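Local structure of 2-hydroxyhepta-2,4-diene-1,7-dioate isomerase (Mycobacterium marinum, 3QDF) at residues A[122-127]-A[232-237]; A[146-151]-A[175-180]; A[12-17]-A[47-52]. The protein probably acts as an isomerase or acetylpyruvate hydrolase of the fumarylacetoacetate hydrolase family, and carries bound zinc. One frame throughout, in Å; residues are numbered along the deposited sequence.

Contact 1: residues A[122-127]-A[232-237]. With ZN (zinc ion), chain B.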
ATOM      1  N   GLY A 122      -2.535   3.770  -8.326  1.00 21.61           N
ATOM      2  CA  GLY A 122      -1.801   4.286  -7.163  1.00 20.37           C
ATOM      3  C   GLY A 122      -2.768   4.729  -6.097  1.00 19.97           C
ATOM      4  O   GLY A 122      -3.719   5.452  -6.396  1.00 19.70           O
ATOM      5  N   GLU A 123      -2.535   4.293  -4.850  1.00 19.24           N
ATOM      6  CA  GLU A 123      -3.452   4.585  -3.748  1.00 18.61           C
ATOM      7  C   GLU A 123      -2.741   4.786  -2.421  1.00 18.83           C
ATOM      8  O   GLU A 123      -1.773   4.067  -2.083  1.00 18.23           O
ATOM      9  CB  GLU A 123      -4.483   3.453  -3.579  1.00 18.27           C
ATOM     10  CG  GLU A 123      -5.091   3.004  -4.894  1.00 17.00           C
ATOM     11  CD  GLU A 123      -6.413   2.275  -4.785  1.00 18.96           C
ATOM     12  OE1 GLU A 123      -6.949   2.035  -3.660  1.00 19.68           O
ATOM     13  OE2 GLU A 123      -6.915   1.922  -5.872  1.00 18.84           O
ATOM     14  N   LEU A 124      -3.256   5.738  -1.644  1.00 19.01           N
ATOM     15  CA  LEU A 124      -2.879   5.853  -0.243  1.00 18.61           C
ATOM     16  C   LEU A 124      -3.400   4.624   0.512  1.00 17.92           C
ATOM     17  O   LEU A 124      -4.561   4.244   0.380  1.00 17.66           O
ATOM     18  CB  LEU A 124      -3.460   7.132   0.355  1.00 19.17           C
ATOM     19  CG  LEU A 124      -3.305   7.296   1.866  1.00 20.43           C
ATOM     20  CD1 LEU A 124      -1.847   7.682   2.212  1.00 20.83           C
ATOM     21  CD2 LEU A 124      -4.336   8.320   2.432  1.00 18.69           C
ATOM     22  N   ALA A 125      -2.536   4.009   1.305  1.00 17.52           N
ATOM     23  CA  ALA A 125      -2.946   2.862   2.081  1.00 17.93           C
ATOM     24  C   ALA A 125      -2.914   3.163   3.581  1.00 18.00           C
ATOM     25  O   ALA A 125      -1.957   3.767   4.093  1.00 18.18           O
ATOM     26  CB  ALA A 125      -2.067   1.682   1.761  1.00 16.69           C
ATOM     27  N   ILE A 126      -3.956   2.706   4.265  1.00 18.34           N
ATOM     28  CA  ILE A 126      -4.052   2.768   5.717  1.00 18.22           C
ATOM     29  C   ILE A 126      -3.590   1.439   6.283  1.00 18.38           C
ATOM     30  O   ILE A 126      -3.987   0.382   5.779  1.00 18.21           O
ATOM     31  CB  ILE A 126      -5.510   2.947   6.160  1.00 18.88           C
ATOM     32  CG1 ILE A 126      -6.127   4.194   5.523  1.00 18.30           C
ATOM     33  CG2 ILE A 126      -5.620   3.012   7.702  1.00 18.61           C
ATOM     34  CD1 ILE A 126      -7.678   4.209   5.584  1.00 15.59           C
ATOM     35  N   VAL A 127      -2.743   1.479   7.314  1.00 17.65           N
ATOM     36  CA  VAL A 127      -2.436   0.261   8.064  1.00 17.08           C
ATOM     37  C   VAL A 127      -3.042   0.369   9.463  1.00 17.65           C
ATOM     38  O   VAL A 127      -2.787   1.351  10.190  1.00 17.81           O
ATOM     39  CB  VAL A 127      -0.914  -0.005   8.128  1.00 17.49           C
ATOM     40  CG1 VAL A 127      -0.649  -1.327   8.823  1.00 16.58           C
ATOM     41  CG2 VAL A 127      -0.347  -0.035   6.694  1.00 16.21           C
ATOM     42  N   ILE A 232      -5.901  -1.049   4.211  1.00 17.05           N
ATOM     43  CA  ILE A 232      -7.033  -0.470   3.526  1.00 17.29           C
ATOM     44  C   ILE A 232      -6.527   0.410   2.376  1.00 18.05           C
ATOM     45  O   ILE A 232      -5.823   1.406   2.611  1.00 19.21           O
ATOM     46  CB  ILE A 232      -7.925   0.382   4.463  1.00 17.15           C
ATOM     47  CG1 ILE A 232      -8.519  -0.478   5.605  1.00 16.34           C
ATOM     48  CG2 ILE A 232      -9.044   1.045   3.646  1.00 17.73           C
ATOM     49  CD1 ILE A 232      -9.148   0.340   6.727  1.00 15.22           C
ATOM     50  N   LEU A 233      -6.885   0.046   1.140  1.00 18.28           N
ATOM     51  CA  LEU A 233      -6.584   0.888  -0.033  1.00 18.00           C
ATOM     52  C   LEU A 233      -7.730   1.864  -0.270  1.00 17.98           C
ATOM     53  O   LEU A 233      -8.880   1.447  -0.476  1.00 18.90           O
ATOM     54  CB  LEU A 233      -6.343   0.034  -1.272  1.00 16.97           C
ATOM     55  CG  LEU A 233      -5.295  -1.090  -1.240  1.00 18.64           C
ATOM     56  CD1 LEU A 233      -5.127  -1.638  -2.688  1.00 16.68           C
ATOM     57  CD2 LEU A 233      -3.957  -0.619  -0.653  1.00 19.24           C
ATOM     58  N   THR A 234      -7.412   3.151  -0.296  1.00 17.71           N
ATOM     59  CA  THR A 234      -8.427   4.203  -0.197  1.00 17.46           C
ATOM     60  C   THR A 234      -8.938   4.771  -1.530  1.00 18.89           C
ATOM     61  O   THR A 234      -9.662   5.778  -1.546  1.00 19.58           O
ATOM     62  CB  THR A 234      -7.945   5.342   0.691  1.00 18.12           C
ATOM     63  OG1 THR A 234      -6.856   6.022   0.056  1.00 18.36           O
ATOM     64  CG2 THR A 234      -7.489   4.804   2.066  1.00 16.26           C
ATOM     65  N   GLY A 235      -8.580   4.116  -2.635  1.00 19.01           N
ATOM     66  CA  GLY A 235      -9.096   4.496  -3.959  1.00 19.87           C
ATOM     67  C   GLY A 235      -8.005   5.191  -4.744  1.00 20.67           C
ATOM     68  O   GLY A 235      -6.991   5.597  -4.175  1.00 20.20           O
ATOM     69  N   THR A 236      -8.203   5.300  -6.053  1.00 21.43           N
ATOM     70  CA  THR A 236      -7.205   5.861  -6.933  1.00 22.32           C
ATOM     71  C   THR A 236      -7.762   7.108  -7.645  1.00 24.64           C
ATOM     72  O   THR A 236      -8.970   7.151  -7.995  1.00 25.05           O
ATOM     73  CB  THR A 236      -6.718   4.793  -7.967  1.00 22.16           C
ATOM     74  OG1 THR A 236      -5.452   5.185  -8.524  1.00 21.91           O
ATOM     75  CG2 THR A 236      -7.742   4.600  -9.113  1.00 21.35           C
ATOM     76  N   PRO A 237      -6.900   8.134  -7.862  1.00 25.64           N
ATOM     77  CA  PRO A 237      -7.299   9.297  -8.674  1.00 26.54           C
ATOM     78  C   PRO A 237      -7.417   9.022 -10.169  1.00 26.88           C
ATOM     79  O   PRO A 237      -7.158   7.900 -10.632  1.00 25.43           O
ATOM     80  CB  PRO A 237      -6.174  10.322  -8.430  1.00 27.04           C
ATOM     81  CG  PRO A 237      -5.024   9.521  -7.893  1.00 26.55           C
ATOM     82  CD  PRO A 237      -5.592   8.338  -7.199  1.00 25.24           C
TER
HETATM   83 ZN    ZN B 266      -8.490   0.749  -6.323  1.00 29.07          ZN
HETATM   84  O   HOH W   1      -9.056   0.638  -4.123  1.00 18.69           O
HETATM   85  O   HOH W   2      -6.009   7.217  -2.270  1.00 11.18           O
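E123 reaches across to the 232-237 segment, where OE1 bonds the backbone while OE2 goes to the metal. OE2 binds the zinc ion at 2.0 Å, with E121 and D152 completing the protein ligands. OE1 accepts from G235 N at 2.8 Å, the N-H coming from above the carboxylate plane (65° out of it), and also from the water that is itself a zinc ligand. CG lies beside the backbone N, anti to the carbonyl carbon (chi1 -46°), and the extended chain beyond it crosses the L233 and T236 side chains at about a right angle. The backbone of G235 thus serves as second shell to a first-shell ligand.

The backbones form an antiparallel ladder: I126 and I232 are a hydrogen-bonded pair, with I126 N to I232 O at 2.8 Å, and A125 with L233 is the next, non-hydrogen-bonded pair. This pairing, with the zinc ligand on the strand and the 234-237 loop passing beside it, lies in the FAH-type C-terminal domain. Past L233 hydroxyls join the bonding. L124 O takes two donors from T234, N at 3.1 Å and OG1 at 2.9 Å; T236 OG1, which also bonds Q202, donates to G122 O at 2.8 Å.

Apolar contact lies on both faces. I126 and I232 run side by side, CB to CB 3.9 Å, under helix 213-223, while A125 CB meets L233 CD2 on the other face.

Contact 2: residues A[146-151]-A[175-180]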
ATOM      1  N   GLY A 146      -0.337   3.671  10.695  1.00 18.47           N
ATOM      2  CA  GLY A 146       0.173   4.740   9.836  1.00 18.19           C
ATOM      3  C   GLY A 146      -0.196   4.524   8.381  1.00 17.94           C
ATOM      4  O   GLY A 146      -1.181   3.855   8.063  1.00 17.83           O
ATOM      5  N   TYR A 147       0.580   5.122   7.491  1.00 17.78           N
ATOM      6  CA  TYR A 147       0.202   5.155   6.079  1.00 17.49           C
ATOM      7  C   TYR A 147       1.307   4.634   5.206  1.00 16.46           C
ATOM      8  O   TYR A 147       2.484   4.837   5.489  1.00 16.65           O
ATOM      9  CB  TYR A 147      -0.237   6.572   5.654  1.00 17.54           C
ATOM     10  CG  TYR A 147      -1.364   7.051   6.544  1.00 18.97           C
ATOM     11  CD1 TYR A 147      -2.692   6.684   6.275  1.00 18.81           C
ATOM     12  CD2 TYR A 147      -1.094   7.780   7.706  1.00 19.11           C
ATOM     13  CE1 TYR A 147      -3.733   7.077   7.127  1.00 18.82           C
ATOM     14  CE2 TYR A 147      -2.130   8.176   8.580  1.00 20.49           C
ATOM     15  CZ  TYR A 147      -3.443   7.817   8.267  1.00 19.78           C
ATOM     16  OH  TYR A 147      -4.464   8.210   9.082  1.00 21.60           O
ATOM     17  N   THR A 148       0.910   3.974   4.136  1.00 16.20           N
ATOM     18  CA  THR A 148       1.863   3.479   3.160  1.00 16.68           C
ATOM     19  C   THR A 148       1.254   3.625   1.785  1.00 17.23           C
ATOM     20  O   THR A 148       0.260   4.374   1.606  1.00 17.85           O
ATOM     21  CB  THR A 148       2.305   2.029   3.493  1.00 16.73           C
ATOM     22  OG1 THR A 148       3.432   1.649   2.680  1.00 17.91           O
ATOM     23  CG2 THR A 148       1.129   1.017   3.325  1.00 14.82           C
ATOM     24  N   ILE A 149       1.848   2.960   0.800  1.00 17.47           N
ATOM     25  CA  ILE A 149       1.384   3.091  -0.580  1.00 17.66           C
ATOM     26  C   ILE A 149       0.932   1.746  -1.068  1.00 17.85           C
ATOM     27  O   ILE A 149       1.541   0.727  -0.737  1.00 17.89           O
ATOM     28  CB  ILE A 149       2.489   3.651  -1.531  1.00 18.65           C
ATOM     29  CG1 ILE A 149       3.107   4.933  -0.939  1.00 20.06           C
ATOM     30  CG2 ILE A 149       1.903   3.939  -2.935  1.00 17.57           C
ATOM     31  CD1 ILE A 149       4.324   5.473  -1.698  1.00 20.67           C
ATOM     32  N   GLY A 150      -0.161   1.732  -1.820  1.00 18.32           N
ATOM     33  CA  GLY A 150      -0.607   0.533  -2.493  1.00 16.96           C
ATOM     34  C   GLY A 150      -0.765   0.752  -3.983  1.00 18.40           C
ATOM     35  O   GLY A 150      -1.005   1.890  -4.450  1.00 19.00           O
ATOM     36  N   ASN A 151      -0.601  -0.340  -4.736  1.00 18.35           N
ATOM     37  CA  ASN A 151      -0.906  -0.372  -6.162  1.00 19.33           C
ATOM     38  C   ASN A 151      -2.026  -1.384  -6.372  1.00 19.57           C
ATOM     39  O   ASN A 151      -1.789  -2.614  -6.347  1.00 19.41           O
ATOM     40  CB  ASN A 151       0.338  -0.765  -6.992  1.00 19.62           C
ATOM     41  CG  ASN A 151       0.146  -0.543  -8.496  1.00 21.15           C
ATOM     42  OD1 ASN A 151      -0.972  -0.403  -8.974  1.00 22.17           O
ATOM     43  ND2 ASN A 151       1.253  -0.519  -9.243  1.00 22.16           N
ATOM     44  N   CYS A 175      -1.144  -6.719  -5.593  1.00 16.46           N
ATOM     45  CA  CYS A 175      -1.211  -5.739  -4.501  1.00 16.67           C
ATOM     46  C   CYS A 175       0.205  -5.337  -3.983  1.00 16.85           C
ATOM     47  O   CYS A 175       0.544  -5.594  -2.843  1.00 15.70           O
ATOM     48  CB  CYS A 175      -2.139  -6.209  -3.370  1.00 16.05           C
ATOM     49  SG  CYS A 175      -2.596  -4.844  -2.262  1.00 17.30           S
ATOM     50  N   PRO A 176       1.023  -4.701  -4.842  1.00 17.33           N
ATOM     51  CA  PRO A 176       2.250  -4.121  -4.302  1.00 17.84           C
ATOM     52  C   PRO A 176       1.932  -3.189  -3.132  1.00 17.28           C
ATOM     53  O   PRO A 176       0.924  -2.451  -3.180  1.00 17.17           O
ATOM     54  CB  PRO A 176       2.799  -3.299  -5.471  1.00 18.37           C
ATOM     55  CG  PRO A 176       2.261  -3.979  -6.704  1.00 19.59           C
ATOM     56  CD  PRO A 176       0.878  -4.474  -6.293  1.00 17.66           C
ATOM     57  N   VAL A 177       2.769  -3.221  -2.094  1.00 17.05           N
ATOM     58  CA  VAL A 177       2.571  -2.336  -0.923  1.00 16.79           C
ATOM     59  C   VAL A 177       3.931  -1.960  -0.404  1.00 17.60           C
ATOM     60  O   VAL A 177       4.834  -2.792  -0.370  1.00 18.58           O
ATOM     61  CB  VAL A 177       1.825  -3.058   0.246  1.00 16.62           C
ATOM     62  CG1 VAL A 177       1.753  -2.165   1.490  1.00 15.19           C
ATOM     63  CG2 VAL A 177       0.441  -3.509  -0.173  1.00 18.31           C
ATOM     64  N   GLY A 178       4.084  -0.715   0.018  1.00 18.59           N
ATOM     65  CA  GLY A 178       5.337  -0.243   0.596  1.00 18.31           C
ATOM     66  C   GLY A 178       5.558   1.207   0.206  1.00 18.83           C
ATOM     67  O   GLY A 178       4.628   1.875  -0.254  1.00 18.75           O
ATOM     68  N   PRO A 179       6.795   1.712   0.364  1.00 19.14           N
ATOM     69  CA  PRO A 179       7.990   1.016   0.802  1.00 19.21           C
ATOM     70  C   PRO A 179       8.057   0.767   2.317  1.00 19.26           C
ATOM     71  O   PRO A 179       8.852  -0.062   2.770  1.00 19.99           O
ATOM     72  CB  PRO A 179       9.108   1.990   0.390  1.00 20.25           C
ATOM     73  CG  PRO A 179       8.483   3.319   0.508  1.00 20.54           C
ATOM     74  CD  PRO A 179       7.070   3.129   0.045  1.00 19.19           C
ATOM     75  N   TRP A 180       7.247   1.496   3.080  1.00 18.57           N
ATOM     76  CA  TRP A 180       7.251   1.437   4.553  1.00 19.38           C
ATOM     77  C   TRP A 180       6.021   2.185   5.022  1.00 18.88           C
ATOM     78  O   TRP A 180       5.334   2.835   4.221  1.00 19.31           O
ATOM     79  CB  TRP A 180       8.525   2.068   5.170  1.00 19.36           C
ATOM     80  CG  TRP A 180       8.974   3.298   4.462  1.00 20.25           C
ATOM     81  CD1 TRP A 180       8.291   4.485   4.360  1.00 20.77           C
ATOM     82  CD2 TRP A 180      10.196   3.473   3.721  1.00 19.26           C
ATOM     83  NE1 TRP A 180       9.011   5.381   3.596  1.00 21.94           N
ATOM     84  CE2 TRP A 180      10.180   4.784   3.194  1.00 20.80           C
ATOM     85  CE3 TRP A 180      11.286   2.643   3.433  1.00 20.36           C
ATOM     86  CZ2 TRP A 180      11.210   5.279   2.407  1.00 21.77           C
ATOM     87  CZ3 TRP A 180      12.316   3.140   2.645  1.00 22.57           C
ATOM     88  CH2 TRP A 180      12.272   4.448   2.146  1.00 22.43           C
TER
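T148 and W180 meet through a hydroxyl and a carbonyl: T148 OG1 donates to W180 O at 2.7 Å, approaching from above the carbonyl plane (58° out of it) rather than within it. The hydroxyl is anti to the backbone N (chi1 -169°), which leaves CG2 between N and the carbonyl carbon. From there CG2 touches V177 CG1 at 3.7 Å, the two side chains crossing at about a right angle.

I149 belongs to the other face. Its CB sits 3.1 Å from G178 O, and its CD1 ends near P179 CD, the two side chains lying aslant; strands 248-253 and 257-265 pack on the same isoleucine. At the far end N151 CB lies against the P176 ring, 3.8 Å from CG, while its amide oxygen OD1 is held by E121 N beyond the contact.

The strand segments 146-151 and 175-178 differ in direction by 165°, an antiparallel pair within the beta core of the FAH domain. G178 N to I149 O (3.0 Å) and N151 N to P176 O carry the ladder, whereas the I149 N to G178 O bond is weak. The chain turns a corner at P179, which follows a cis peptide bond. P179 CG then covers one face of the W180 indole, centred 3.5 Å above it, and W180 NE1 donates to I256 O.

The T148 hydroxyl thus bridges a break in the pairing: it bonds the carbonyl of buried W180, two residues beyond G178, where the ladder is interrupted at the corner before Y147 and V182 take it up again.

Contact 3: residues A[12-17]-A[47-52]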
ATOM      1  N   SER A  12      17.621  -9.394   6.550  1.00 38.44           N
ATOM      2  CA  SER A  12      18.996  -8.998   6.862  1.00 41.22           C
ATOM      3  C   SER A  12      19.838 -10.267   6.978  1.00 43.45           C
ATOM      4  O   SER A  12      19.333 -11.357   6.688  1.00 43.72           O
ATOM      5  CB  SER A  12      19.029  -8.222   8.191  1.00 40.88           C
ATOM      6  OG  SER A  12      18.714  -9.061   9.293  1.00 41.05           O
ATOM      7  N   PRO A  13      21.121 -10.135   7.378  1.00 45.82           N
ATOM      8  CA  PRO A  13      21.899 -11.318   7.755  1.00 47.81           C
ATOM      9  C   PRO A  13      21.242 -12.162   8.864  1.00 48.20           C
ATOM     10  O   PRO A  13      21.144 -13.388   8.718  1.00 49.79           O
ATOM     11  CB  PRO A  13      23.234 -10.718   8.218  1.00 49.14           C
ATOM     12  CG  PRO A  13      23.406  -9.524   7.331  1.00 48.60           C
ATOM     13  CD  PRO A  13      22.000  -8.968   7.136  1.00 46.39           C
ATOM     14  N   ASP A  14      20.770 -11.521   9.941  1.00 47.54           N
ATOM     15  CA  ASP A  14      20.122 -12.226  11.057  0.70 46.93           C
ATOM     16  C   ASP A  14      18.643 -12.566  10.812  1.00 44.87           C
ATOM     17  O   ASP A  14      17.904 -12.868  11.760  1.00 44.94           O
ATOM     18  CB  ASP A  14      20.280 -11.424  12.360  0.70 47.58           C
ATOM     19  CG  ASP A  14      21.738 -11.090  12.673  0.70 49.51           C
ATOM     20  OD1 ASP A  14      22.638 -11.868  12.294  0.70 51.35           O
ATOM     21  OD2 ASP A  14      21.986 -10.039  13.293  0.70 50.19           O
ATOM     22  N   GLY A  15      18.204 -12.502   9.548  1.00 42.53           N
ATOM     23  CA  GLY A  15      16.852 -12.938   9.179  1.00 39.09           C
ATOM     24  C   GLY A  15      15.827 -11.856   8.836  1.00 36.38           C
ATOM     25  O   GLY A  15      16.179 -10.754   8.410  1.00 35.89           O
ATOM     26  N   VAL A  16      14.554 -12.197   9.031  1.00 34.18           N
ATOM     27  CA  VAL A  16      13.415 -11.340   8.692  1.00 31.15           C
ATOM     28  C   VAL A  16      12.933 -10.635   9.964  1.00 29.82           C
ATOM     29  O   VAL A  16      12.643 -11.294  10.957  1.00 29.81           O
ATOM     30  CB  VAL A  16      12.257 -12.178   8.049  1.00 30.73           C
ATOM     31  CG1 VAL A  16      10.999 -11.321   7.805  1.00 28.05           C
ATOM     32  CG2 VAL A  16      12.723 -12.841   6.735  1.00 31.36           C
ATOM     33  N   ALA A  17      12.846  -9.303   9.919  1.00 27.82           N
ATOM     34  CA  ALA A  17      12.418  -8.499  11.067  1.00 26.58           C
ATOM     35  C   ALA A  17      11.720  -7.192  10.658  1.00 24.98           C
ATOM     36  O   ALA A  17      11.933  -6.664   9.560  1.00 24.22           O
ATOM     37  CB  ALA A  17      13.625  -8.185  11.973  1.00 26.52           C
ATOM     38  N   THR A  47      16.457  -4.229  18.979  1.00 27.98           N
ATOM     39  CA  THR A  47      17.394  -5.296  19.342  1.00 29.74           C
ATOM     40  C   THR A  47      18.780  -4.736  19.628  1.00 30.88           C
ATOM     41  O   THR A  47      19.554  -5.361  20.324  1.00 32.47           O
ATOM     42  CB  THR A  47      17.573  -6.332  18.203  1.00 29.65           C
ATOM     43  OG1 THR A  47      18.085  -5.666  17.041  1.00 29.26           O
ATOM     44  CG2 THR A  47      16.260  -7.035  17.848  1.00 28.89           C
ATOM     45  N   GLY A  48      19.096  -3.574  19.065  1.00 31.12           N
ATOM     46  CA  GLY A  48      20.455  -3.051  19.094  1.00 33.61           C
ATOM     47  C   GLY A  48      21.141  -3.173  17.740  1.00 34.43           C
ATOM     48  O   GLY A  48      22.128  -2.490  17.479  1.00 34.70           O
ATOM     49  N   ARG A  49      20.629  -4.037  16.867  1.00 34.30           N
ATOM     50  CA  ARG A  49      21.242  -4.184  15.546  1.00 35.65           C
ATOM     51  C   ARG A  49      20.698  -3.154  14.571  1.00 34.46           C
ATOM     52  O   ARG A  49      19.515  -2.805  14.615  1.00 32.09           O
ATOM     53  CB  ARG A  49      20.988  -5.572  14.957  1.00 36.10           C
ATOM     54  CG  ARG A  49      21.619  -6.742  15.692  1.00 40.76           C
ATOM     55  CD  ARG A  49      21.087  -8.052  15.087  1.00 45.62           C
ATOM     56  NE  ARG A  49      21.298  -9.189  15.985  1.00 50.53           N
ATOM     57  CZ  ARG A  49      20.336  -9.867  16.616  1.00 52.30           C
ATOM     58  NH1 ARG A  49      19.054  -9.564  16.449  1.00 50.46           N
ATOM     59  NH2 ARG A  49      20.666 -10.878  17.416  1.00 54.59           N
ATOM     60  N   SER A  50      21.564  -2.682  13.684  1.00 35.11           N
ATOM     61  CA  SER A  50      21.107  -1.913  12.527  1.00 35.39           C
ATOM     62  C   SER A  50      22.038  -2.118  11.324  1.00 36.47           C
ATOM     63  O   SER A  50      23.193  -2.497  11.494  1.00 38.57           O
ATOM     64  CB  SER A  50      20.983  -0.427  12.882  1.00 34.99           C
ATOM     65  OG  SER A  50      22.250   0.150  13.118  1.00 36.27           O
ATOM     66  N   TRP A  51      21.528  -1.854  10.124  1.00 36.26           N
ATOM     67  CA  TRP A  51      22.289  -1.977   8.878  1.00 37.21           C
ATOM     68  C   TRP A  51      21.961  -0.801   7.991  1.00 36.72           C
ATOM     69  O   TRP A  51      20.836  -0.292   8.057  1.00 35.60           O
ATOM     70  CB  TRP A  51      21.888  -3.244   8.108  1.00 36.93           C
ATOM     71  CG  TRP A  51      22.179  -4.498   8.820  1.00 37.82           C
ATOM     72  CD1 TRP A  51      23.346  -5.210   8.783  1.00 40.67           C
ATOM     73  CD2 TRP A  51      21.300  -5.206   9.698  1.00 37.68           C
ATOM     74  NE1 TRP A  51      23.248  -6.322   9.591  1.00 40.43           N
ATOM     75  CE2 TRP A  51      22.000  -6.345  10.161  1.00 39.00           C
ATOM     76  CE3 TRP A  51      19.991  -4.983  10.150  1.00 36.63           C
ATOM     77  CZ2 TRP A  51      21.432  -7.263  11.051  1.00 39.15           C
ATOM     78  CZ3 TRP A  51      19.426  -5.894  11.034  1.00 36.36           C
ATOM     79  CH2 TRP A  51      20.145  -7.020  11.475  1.00 37.26           C
ATOM     80  N   PRO A  52      22.928  -0.372   7.139  1.00 37.54           N
ATOM     81  CA  PRO A  52      22.513   0.516   6.064  1.00 36.81           C
ATOM     82  C   PRO A  52      21.441  -0.208   5.249  1.00 35.42           C
ATOM     83  O   PRO A  52      21.509  -1.431   5.076  1.00 35.55           O
ATOM     84  CB  PRO A  52      23.794   0.710   5.241  1.00 38.11           C
ATOM     85  CG  PRO A  52      24.909   0.476   6.227  1.00 39.42           C
ATOM     86  CD  PRO A  52      24.385  -0.623   7.121  1.00 39.10           C
TER
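S12 and W51 stand 8.0 Å apart at their CA atoms, the nearest CA pair between the segments and too wide for a beta ladder, so this contact is made by side chains. The 12-17 segment is a beta hairpin end in the N-terminal Rv2993c-like region: a type I turn from S12 to G15 joins strands 6-12 and 15-22, and the hairpin is closed by S12 N to G15 O at 2.7 Å. The other segment opens with an ST turn, in which T47 OG1 accepts from R49 N.

The W51 indole takes the turn on one face. S12 CB lies over the six-membered ring, 3.6 Å from its centroid and only 9° off the ring normal, a CH-pi contact. P13 CD covers the five-membered ring in the same way, but farther out at 4.2 Å and 26° off the normal. I10 and V56 also pack against the tryptophan.

D14 is modelled in two conformers, and its contacts hold for one of them, with doubtful detail. In that conformer OD2 comes to the W51 ring edge, in its plane, and a salt bridge forms with R49. The arginine is extended from CG to NE; its NH1 also has a salt bridge to E35 of strand 32-38, which gives it two acidic partners. Carboxylate and guanidinium planes are turned 70° from each other, and a single oxygen makes the bridge: D14 OD2 to R49 NE, 2.9 Å.

Overall arrangement
Contacts 1 and 2 belong to one structural unit, their centres about 8 Å apart. Strands 118-128 and 144-155 join them directly: A125 N lies 2.8 Å from T148 O, and E123 O lies 2.8 Å from G150 N, both probable hydrogen bonds. Strand 118-128 therefore has 231-233 on one flank and 144-155 on the other, with 175-182 next. Contact 1 supplies a zinc ligand. In contact 2, N151 OD1 accepts from the backbone N of the zinc ligand E121, an indirect link to the site; the N151 side chain is about 8 Å from a zinc ion. Contact 3 is remote from the zinc sites, in the Rv2993c-like N-terminal region, its centre about 29 Å from that of contact 1 and about 21 Å from that of contact 2.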